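Local coordinates for protein polysaccharide deacetylase (PDB 6DQ3) that removes N-acetyl groups from the cell wall linkage unit of streptococcal rhamnopolysaccharides, as a zinc-dependent deacetylase of carbohydrate esterase family 4, at residues 15-20 with 32-37; 39-44 with 89-94. One frame throughout, in Å; residues are numbered along the deposited sequence.

Interaction 1 of 2, residues 15-20 with 32-37. With ZN (zinc ion), chain F; ACT (acetate ion), chain C.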
ATOM      1  N   HIS A  15      -4.651   5.191   4.691  1.00 31.25           N
ATOM      2  CA  HIS A  15      -3.622   5.678   5.600  1.00 31.76           C
ATOM      3  C   HIS A  15      -4.087   5.368   7.017  1.00 32.39           C
ATOM      4  O   HIS A  15      -3.960   4.225   7.476  1.00 32.70           O
ATOM      5  CB  HIS A  15      -3.348   7.163   5.373  1.00 33.88           C
ATOM      6  CG  HIS A  15      -2.403   7.419   4.237  1.00 36.15           C
ATOM      7  ND1 HIS A  15      -2.791   7.347   2.917  1.00 39.64           N
ATOM      8  CD2 HIS A  15      -1.081   7.717   4.226  1.00 42.56           C
ATOM      9  CE1 HIS A  15      -1.753   7.607   2.139  1.00 40.86           C
ATOM     10  NE2 HIS A  15      -0.704   7.840   2.908  1.00 42.06           N
ATOM     11  N   ALA A  16      -4.677   6.347   7.690  1.00 33.98           N
ATOM     12  CA  ALA A  16      -5.088   6.164   9.079  1.00 28.82           C
ATOM     13  C   ALA A  16      -6.451   5.496   9.183  1.00 32.36           C
ATOM     14  O   ALA A  16      -7.397   5.872   8.486  1.00 31.29           O
ATOM     15  CB  ALA A  16      -5.129   7.508   9.799  1.00 31.28           C
ATOM     16  N   ILE A  17      -6.557   4.514  10.076  1.00 34.70           N
ATOM     17  CA  ILE A  17      -7.839   3.909  10.424  1.00 30.02           C
ATOM     18  C   ILE A  17      -7.870   3.774  11.941  1.00 32.53           C
ATOM     19  O   ILE A  17      -7.211   2.890  12.502  1.00 29.80           O
ATOM     20  CB  ILE A  17      -8.065   2.542   9.759  1.00 32.35           C
ATOM     21  CG1 ILE A  17      -7.931   2.689   8.241  1.00 35.82           C
ATOM     22  CG2 ILE A  17      -9.434   1.999  10.124  1.00 35.52           C
ATOM     23  CD1 ILE A  17      -8.169   1.413   7.456  1.00 35.60           C
ATOM     24  N   HIS A  18      -8.623   4.641  12.606  1.00 31.46           N
ATOM     25  CA  HIS A  18      -8.781   4.525  14.051  1.00 33.53           C
ATOM     26  C   HIS A  18      -9.870   5.481  14.502  1.00 35.40           C
ATOM     27  O   HIS A  18     -10.310   6.357  13.752  1.00 30.87           O
ATOM     28  CB  HIS A  18      -7.459   4.783  14.798  1.00 35.25           C
ATOM     29  CG  HIS A  18      -6.816   6.105  14.501  1.00 39.34           C
ATOM     30  ND1 HIS A  18      -5.813   6.251  13.566  1.00 39.38           N
ATOM     31  CD2 HIS A  18      -6.992   7.328  15.056  1.00 40.43           C
ATOM     32  CE1 HIS A  18      -5.422   7.512  13.537  1.00 40.42           C
ATOM     33  NE2 HIS A  18      -6.121   8.188  14.431  1.00 41.90           N
ATOM     34  N   VAL A  19     -10.328   5.275  15.739  1.00 32.25           N
ATOM     35  CA  VAL A  19     -11.270   6.199  16.345  1.00 30.45           C
ATOM     36  C   VAL A  19     -10.570   7.530  16.582  1.00 32.33           C
ATOM     37  O   VAL A  19      -9.437   7.575  17.078  1.00 35.01           O
ATOM     38  CB  VAL A  19     -11.823   5.620  17.656  1.00 31.62           C
ATOM     39  CG1 VAL A  19     -12.656   6.679  18.358  1.00 34.35           C
ATOM     40  CG2 VAL A  19     -12.640   4.375  17.390  1.00 35.34           C
ATOM     41  N   MET A  20     -11.243   8.622  16.233  1.00 35.21           N
ATOM     42  CA  MET A  20     -10.616   9.934  16.294  1.00 37.58           C
ATOM     43  C   MET A  20     -10.460  10.412  17.736  1.00 37.47           C
ATOM     44  O   MET A  20     -11.264  10.094  18.617  1.00 32.92           O
ATOM     45  CB  MET A  20     -11.437  10.955  15.503  1.00 41.21           C
ATOM     46  CG  MET A  20     -11.239  10.912  14.001  1.00 46.42           C
ATOM     47  SD  MET A  20     -12.129  12.260  13.185  1.00 50.19           S
ATOM     48  CE  MET A  20     -13.771  11.555  13.040  1.00 52.04           C
ATOM     49  N   VAL A  32     -10.123   7.202   8.432  1.00 33.17           N
ATOM     50  CA  VAL A  32     -11.288   6.357   8.198  1.00 33.21           C
ATOM     51  C   VAL A  32     -11.716   5.730   9.515  1.00 35.23           C
ATOM     52  O   VAL A  32     -10.885   5.192  10.257  1.00 34.90           O
ATOM     53  CB  VAL A  32     -10.985   5.274   7.152  1.00 38.39           C
ATOM     54  CG1 VAL A  32     -12.174   4.325   7.042  1.00 36.11           C
ATOM     55  CG2 VAL A  32     -10.652   5.912   5.820  1.00 38.07           C
ATOM     56  N   ASN A  33     -13.013   5.785   9.797  1.00 36.07           N
ATOM     57  CA  ASN A  33     -13.560   5.147  10.989  1.00 35.30           C
ATOM     58  C   ASN A  33     -13.424   3.633  10.868  1.00 35.65           C
ATOM     59  O   ASN A  33     -13.723   3.073   9.806  1.00 33.28           O
ATOM     60  CB  ASN A  33     -15.025   5.545  11.155  1.00 37.64           C
ATOM     61  CG  ASN A  33     -15.638   4.997  12.424  1.00 44.91           C
ATOM     62  OD1 ASN A  33     -15.789   3.787  12.581  1.00 44.80           O
ATOM     63  ND2 ASN A  33     -16.007   5.889  13.334  1.00 47.97           N
ATOM     64  N   PRO A  34     -12.969   2.940  11.916  1.00 34.20           N
ATOM     65  CA  PRO A  34     -12.891   1.471  11.839  1.00 32.94           C
ATOM     66  C   PRO A  34     -14.195   0.825  11.396  1.00 33.69           C
ATOM     67  O   PRO A  34     -14.170  -0.107  10.584  1.00 32.90           O
ATOM     68  CB  PRO A  34     -12.504   1.067  13.272  1.00 38.44           C
ATOM     69  CG  PRO A  34     -11.787   2.277  13.827  1.00 34.46           C
ATOM     70  CD  PRO A  34     -12.476   3.467  13.203  1.00 37.27           C
ATOM     71  N   ASP A  35     -15.338   1.278  11.920  1.00 33.85           N
ATOM     72  CA  ASP A  35     -16.609   0.681  11.519  1.00 39.06           C
ATOM     73  C   ASP A  35     -16.805   0.767  10.008  1.00 36.80           C
ATOM     74  O   ASP A  35     -17.278  -0.188   9.384  1.00 34.51           O
ATOM     75  CB  ASP A  35     -17.767   1.358  12.248  1.00 40.07           C
ATOM     76  CG  ASP A  35     -17.793   1.038  13.735  1.00 51.93           C
ATOM     77  OD1 ASP A  35     -17.357  -0.067  14.121  1.00 53.56           O
ATOM     78  OD2 ASP A  35     -18.249   1.898  14.518  1.00 58.48           O
ATOM     79  N   LEU A  36     -16.438   1.901   9.402  1.00 32.24           N
ATOM     80  CA  LEU A  36     -16.585   2.051   7.957  1.00 32.93           C
ATOM     81  C   LEU A  36     -15.634   1.123   7.208  1.00 36.02           C
ATOM     82  O   LEU A  36     -16.012   0.531   6.189  1.00 34.18           O
ATOM     83  CB  LEU A  36     -16.352   3.506   7.552  1.00 38.58           C
ATOM     84  CG  LEU A  36     -16.335   3.801   6.050  1.00 35.11           C
ATOM     85  CD1 LEU A  36     -17.672   3.425   5.425  1.00 38.24           C
ATOM     86  CD2 LEU A  36     -16.012   5.261   5.776  1.00 37.29           C
ATOM     87  N   PHE A  37     -14.393   0.999   7.682  1.00 30.47           N
ATOM     88  CA  PHE A  37     -13.466   0.053   7.072  1.00 29.32           C
ATOM     89  C   PHE A  37     -14.048  -1.357   7.106  1.00 31.89           C
ATOM     90  O   PHE A  37     -14.036  -2.071   6.097  1.00 27.49           O
ATOM     91  CB  PHE A  37     -12.118   0.121   7.788  1.00 30.79           C
ATOM     92  CG  PHE A  37     -11.072  -0.783   7.208  1.00 28.03           C
ATOM     93  CD1 PHE A  37     -10.726  -0.703   5.869  1.00 29.35           C
ATOM     94  CD2 PHE A  37     -10.437  -1.720   8.003  1.00 29.31           C
ATOM     95  CE1 PHE A  37      -9.762  -1.535   5.341  1.00 29.98           C
ATOM     96  CE2 PHE A  37      -9.477  -2.554   7.482  1.00 29.49           C
ATOM     97  CZ  PHE A  37      -9.136  -2.460   6.147  1.00 27.97           C
TER
HETATM   98 ZN    ZN F 404      -5.279   9.983  15.210  1.00 41.38          ZN
HETATM   99  C   ACT C 401       2.497   8.659   1.189  1.00 29.91           C
HETATM  100  O   ACT C 401       1.916   8.119   2.151  1.00 30.40           O
HETATM  101  OXT ACT C 401       3.601   9.236   1.228  1.00 30.72           O
HETATM  102  CH3 ACT C 401       1.823   8.588  -0.086  1.00 28.82           C
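The backbones of Ile17 and Val32 are joined by a single beta bridge, their side chains lying side by side. Val32 N donates to Ala16 O at 3.0 Å in a nearly straight bond (N-H...O 170°). The return bond, His18 N to Val32 O, is weak at 3.3 Å, and Ile17 CA brings its hydrogen to the same oxygen.

Apolar packing centres on Ile17. Its CG1 lies anti to the carbonyl carbon (chi1 -56°), and CD1 extends from it to sit over the centre of the Phe37 ring, 3.7 Å from the centroid and 14° off the normal: a CH-pi contact in which the two side chains cross at about a right angle. CG2, the other branch, comes 3.9 Å from Pro34 CA, while CG1 runs beside Val32 CB. The Pro34 ring lies against the backbone that follows Ile17, its CD 3.5 Å from His18 C and its CG near Val19 CG2. Phe37 also meets Tyr14 edge-to-face.

Polar capping starts the helix. Asn33 is the N-cap residue, and its OD1 accepts from Asp35 N at 2.6 Å, with the donor in the plane of the side-chain carbonyl.

The two histidines point to separate ligands. His18 NE2 binds a zinc ion at 2.1 Å together with Glu24, while its ND1 is hydrogen-bonded to Asp82 OD2, which also accepts from Ile17 N; one carboxylate oxygen thus fixes both ring and backbone. His15 NE2 donates to an acetate that Ser174 N also holds, and which may mark a pocket. The zinc of His18 is separate from that of Asp78, His133 and His137. In this deacetylase fold, a loop joins strand 8-14 to helix 34-46, one isolated beta bridge closes it back on itself, and an Asn N-cap begins the helix.

Interaction 2 of 2, residues 39-44 with 89-94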
ATOM      1  N   GLN A  39     -17.166  -2.150   7.115  1.00 30.62           N
ATOM      2  CA  GLN A  39     -18.265  -2.219   6.157  1.00 32.52           C
ATOM      3  C   GLN A  39     -17.765  -2.223   4.715  1.00 32.18           C
ATOM      4  O   GLN A  39     -18.397  -2.838   3.847  1.00 30.80           O
ATOM      5  CB  GLN A  39     -19.227  -1.051   6.379  1.00 35.87           C
ATOM      6  CG  GLN A  39     -20.021  -1.151   7.672  1.00 40.99           C
ATOM      7  CD  GLN A  39     -20.643   0.169   8.093  1.00 49.66           C
ATOM      8  OE1 GLN A  39     -20.751   1.104   7.301  1.00 50.23           O
ATOM      9  NE2 GLN A  39     -21.055   0.249   9.354  1.00 54.76           N
ATOM     10  N   GLN A  40     -16.651  -1.545   4.439  1.00 32.99           N
ATOM     11  CA  GLN A  40     -16.072  -1.597   3.100  1.00 30.29           C
ATOM     12  C   GLN A  40     -15.575  -3.000   2.776  1.00 31.02           C
ATOM     13  O   GLN A  40     -15.850  -3.532   1.695  1.00 31.27           O
ATOM     14  CB  GLN A  40     -14.936  -0.584   2.983  1.00 32.13           C
ATOM     15  CG  GLN A  40     -15.389   0.864   2.992  1.00 33.39           C
ATOM     16  CD  GLN A  40     -14.230   1.824   3.164  1.00 31.29           C
ATOM     17  OE1 GLN A  40     -13.118   1.416   3.503  1.00 29.28           O
ATOM     18  NE2 GLN A  40     -14.483   3.104   2.930  1.00 33.30           N
ATOM     19  N   LEU A  41     -14.847  -3.622   3.705  1.00 30.48           N
ATOM     20  CA  LEU A  41     -14.354  -4.969   3.450  1.00 29.98           C
ATOM     21  C   LEU A  41     -15.502  -5.963   3.337  1.00 33.29           C
ATOM     22  O   LEU A  41     -15.474  -6.857   2.482  1.00 32.08           O
ATOM     23  CB  LEU A  41     -13.398  -5.408   4.553  1.00 30.35           C
ATOM     24  CG  LEU A  41     -11.993  -4.822   4.572  1.00 28.40           C
ATOM     25  CD1 LEU A  41     -11.203  -5.499   5.683  1.00 31.63           C
ATOM     26  CD2 LEU A  41     -11.304  -4.995   3.235  1.00 34.16           C
ATOM     27  N   GLN A  42     -16.508  -5.846   4.209  1.00 30.09           N
ATOM     28  CA  GLN A  42     -17.671  -6.715   4.115  1.00 33.44           C
ATOM     29  C   GLN A  42     -18.280  -6.666   2.718  1.00 34.27           C
ATOM     30  O   GLN A  42     -18.611  -7.704   2.136  1.00 35.71           O
ATOM     31  CB  GLN A  42     -18.707  -6.315   5.163  1.00 33.84           C
ATOM     32  CG  GLN A  42     -19.975  -7.148   5.133  1.00 42.77           C
ATOM     33  CD  GLN A  42     -21.044  -6.601   6.063  1.00 52.51           C
ATOM     34  OE1 GLN A  42     -20.967  -5.457   6.509  1.00 55.24           O
ATOM     35  NE2 GLN A  42     -22.047  -7.417   6.361  1.00 58.53           N
ATOM     36  N   LYS A  43     -18.429  -5.460   2.164  1.00 30.19           N
ATOM     37  CA  LYS A  43     -19.055  -5.322   0.852  1.00 30.74           C
ATOM     38  C   LYS A  43     -18.166  -5.890  -0.250  1.00 31.92           C
ATOM     39  O   LYS A  43     -18.666  -6.517  -1.193  1.00 30.92           O
ATOM     40  CB  LYS A  43     -19.382  -3.852   0.592  1.00 33.89           C
ATOM     41  CG  LYS A  43     -20.199  -3.589  -0.657  1.00 41.56           C
ATOM     42  CD  LYS A  43     -21.635  -4.064  -0.528  1.00 50.36           C
ATOM     43  CE  LYS A  43     -22.333  -3.987  -1.875  1.00 54.80           C
ATOM     44  NZ  LYS A  43     -23.809  -4.146  -1.760  1.00 58.62           N
ATOM     45  N   MET A  44     -16.850  -5.688  -0.153  1.00 28.92           N
ATOM     46  CA  MET A  44     -15.947  -6.304  -1.121  1.00 30.30           C
ATOM     47  C   MET A  44     -16.034  -7.823  -1.058  1.00 34.50           C
ATOM     48  O   MET A  44     -16.052  -8.497  -2.095  1.00 28.49           O
ATOM     49  CB  MET A  44     -14.511  -5.847  -0.874  1.00 30.81           C
ATOM     50  CG  MET A  44     -14.257  -4.386  -1.196  1.00 30.94           C
ATOM     51  SD  MET A  44     -12.538  -3.925  -0.931  1.00 33.03           S
ATOM     52  CE  MET A  44     -12.742  -2.429   0.037  1.00 34.59           C
ATOM     53  N   PRO A  89      -6.800  -6.728  12.584  1.00 30.19           N
ATOM     54  CA  PRO A  89      -7.888  -7.618  13.032  1.00 35.39           C
ATOM     55  C   PRO A  89      -9.071  -7.634  12.084  1.00 32.85           C
ATOM     56  O   PRO A  89      -9.671  -8.691  11.847  1.00 30.53           O
ATOM     57  CB  PRO A  89      -8.280  -7.047  14.403  1.00 33.51           C
ATOM     58  CG  PRO A  89      -7.070  -6.306  14.870  1.00 37.08           C
ATOM     59  CD  PRO A  89      -6.379  -5.776  13.627  1.00 32.22           C
ATOM     60  N   ILE A  90      -9.437  -6.472  11.544  1.00 29.21           N
ATOM     61  CA  ILE A  90     -10.565  -6.403  10.624  1.00 28.40           C
ATOM     62  C   ILE A  90     -10.232  -7.110   9.315  1.00 32.08           C
ATOM     63  O   ILE A  90     -11.083  -7.786   8.727  1.00 30.36           O
ATOM     64  CB  ILE A  90     -10.973  -4.933  10.408  1.00 28.81           C
ATOM     65  CG1 ILE A  90     -11.417  -4.326  11.746  1.00 36.15           C
ATOM     66  CG2 ILE A  90     -12.081  -4.848   9.376  1.00 31.79           C
ATOM     67  CD1 ILE A  90     -11.639  -2.822  11.734  1.00 34.40           C
ATOM     68  N   LEU A  91      -8.989  -6.993   8.845  1.00 32.60           N
ATOM     69  CA  LEU A  91      -8.598  -7.728   7.645  1.00 30.60           C
ATOM     70  C   LEU A  91      -8.684  -9.234   7.872  1.00 30.41           C
ATOM     71  O   LEU A  91      -9.193  -9.970   7.016  1.00 32.30           O
ATOM     72  CB  LEU A  91      -7.188  -7.323   7.220  1.00 29.37           C
ATOM     73  CG  LEU A  91      -7.085  -5.911   6.646  1.00 27.59           C
ATOM     74  CD1 LEU A  91      -5.683  -5.351   6.862  1.00 29.18           C
ATOM     75  CD2 LEU A  91      -7.455  -5.893   5.162  1.00 29.88           C
ATOM     76  N   LYS A  92      -8.201  -9.710   9.022  1.00 31.68           N
ATOM     77  CA  LYS A  92      -8.296 -11.132   9.337  1.00 34.27           C
ATOM     78  C   LYS A  92      -9.748 -11.587   9.412  1.00 34.15           C
ATOM     79  O   LYS A  92     -10.086 -12.691   8.962  1.00 34.38           O
ATOM     80  CB  LYS A  92      -7.588 -11.429  10.658  1.00 34.01           C
ATOM     81  CG  LYS A  92      -6.075 -11.412  10.591  1.00 35.52           C
ATOM     82  CD  LYS A  92      -5.456 -12.041  11.839  1.00 36.26           C
ATOM     83  CE  LYS A  92      -5.718 -11.206  13.085  1.00 39.41           C
ATOM     84  NZ  LYS A  92      -5.058 -11.781  14.290  1.00 40.44           N
ATOM     85  N   LYS A  93     -10.615 -10.758  10.001  1.00 33.50           N
ATOM     86  CA  LYS A  93     -12.033 -11.089  10.103  1.00 34.90           C
ATOM     87  C   LYS A  93     -12.614 -11.462   8.750  1.00 32.89           C
ATOM     88  O   LYS A  93     -13.406 -12.403   8.643  1.00 32.86           O
ATOM     89  CB  LYS A  93     -12.785  -9.901  10.707  1.00 34.58           C
ATOM     90  CG  LYS A  93     -14.298  -9.980  10.645  1.00 35.06           C
ATOM     91  CD  LYS A  93     -14.932  -8.790  11.372  1.00 34.48           C
ATOM     92  CE  LYS A  93     -16.455  -8.845  11.327  1.00 38.74           C
ATOM     93  NZ  LYS A  93     -17.077  -7.647  11.963  1.00 37.03           N
ATOM     94  N   TYR A  94     -12.220 -10.749   7.699  1.00 36.15           N
ATOM     95  CA  TYR A  94     -12.746 -10.983   6.362  1.00 36.43           C
ATOM     96  C   TYR A  94     -11.800 -11.802   5.495  1.00 35.03           C
ATOM     97  O   TYR A  94     -12.031 -11.926   4.288  1.00 38.35           O
ATOM     98  CB  TYR A  94     -13.082  -9.641   5.709  1.00 33.40           C
ATOM     99  CG  TYR A  94     -14.275  -8.994   6.389  1.00 32.75           C
ATOM    100  CD1 TYR A  94     -15.561  -9.462   6.150  1.00 32.58           C
ATOM    101  CD2 TYR A  94     -14.112  -7.964   7.312  1.00 36.44           C
ATOM    102  CE1 TYR A  94     -16.659  -8.902   6.776  1.00 37.84           C
ATOM    103  CE2 TYR A  94     -15.212  -7.394   7.947  1.00 33.77           C
ATOM    104  CZ  TYR A  94     -16.481  -7.871   7.673  1.00 37.40           C
ATOM    105  OH  TYR A  94     -17.587  -7.325   8.296  1.00 35.16           O
TER
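Leu41 and Tyr94 bring two helices together, 34-46 and the C-terminal end of 81-93, in a helix-helix contact on the outside of the mixed sheet of the polysaccharide deacetylase fold. Their CA atoms, 6.9 Å apart, are the nearest pair across the two segments.

Leu41 starts toward the other helix. Its CG is anti to the carbonyl carbon (chi1 -75°), and of its two methyls CD1 does the reaching: it lies 3.8 Å from Leu91 CD2 and 3.9 Å from Ile90 CG2, with the carbonyl oxygen of Ile90 also close. The CA-CB bond of Leu91 points away from helix 34-46, yet its end returns to it, the two leucines crossing obliquely. Nearer the backbone, Leu41 CB rests 3.8 Å from Tyr94 CD2.

Tyr94 is the first residue to leave helical geometry after 81-93. Its CG stands anti to the carbonyl carbon (chi1 -69°), and the ring lies flat against the backbone of the opposing helix: Gln42 N is 3.9 Å above its centre. The opposite face carries Lys93 CG, offset toward the rim, so the ring is sandwiched between its own neighbour and helix 34-46. Gln42 runs on past the phenol with its chain extended, its amide plane 31° from the ring plane.

Asp38, one turn before Gln42, takes two partners: OD1 accepts a hydrogen bond from Tyr94 OH, and OD2 forms a salt bridge with Lys93 NZ. The phenol oxygen also touches aliphatic carbon, with Gln42 CB 3.5 Å from Tyr94 OH.

Overall arrangement
Both interactions use helix 34-46, interaction 1 at its first turn and interaction 2 further along, and their centres are 12 Å apart. They touch mainly through Phe37, with Pro34 O also near Ile90 CD1: Phe37 CD2 is 3.8 Å from Ile90 CG2, so the apolar packing of the two contacts is continuous at Phe37, Ile90 and Leu91. Each is partly buried, with buried Ile17, Val32 and Phe37 in the first and Leu41 and Leu91 in the second, and exposed residues at the margins. Their chemistry differs: interaction 1 adds backbone bonds and a zinc ligand to its packing, whereas interaction 2 joins two helices by side-chain contacts, its polar links running to Asp38.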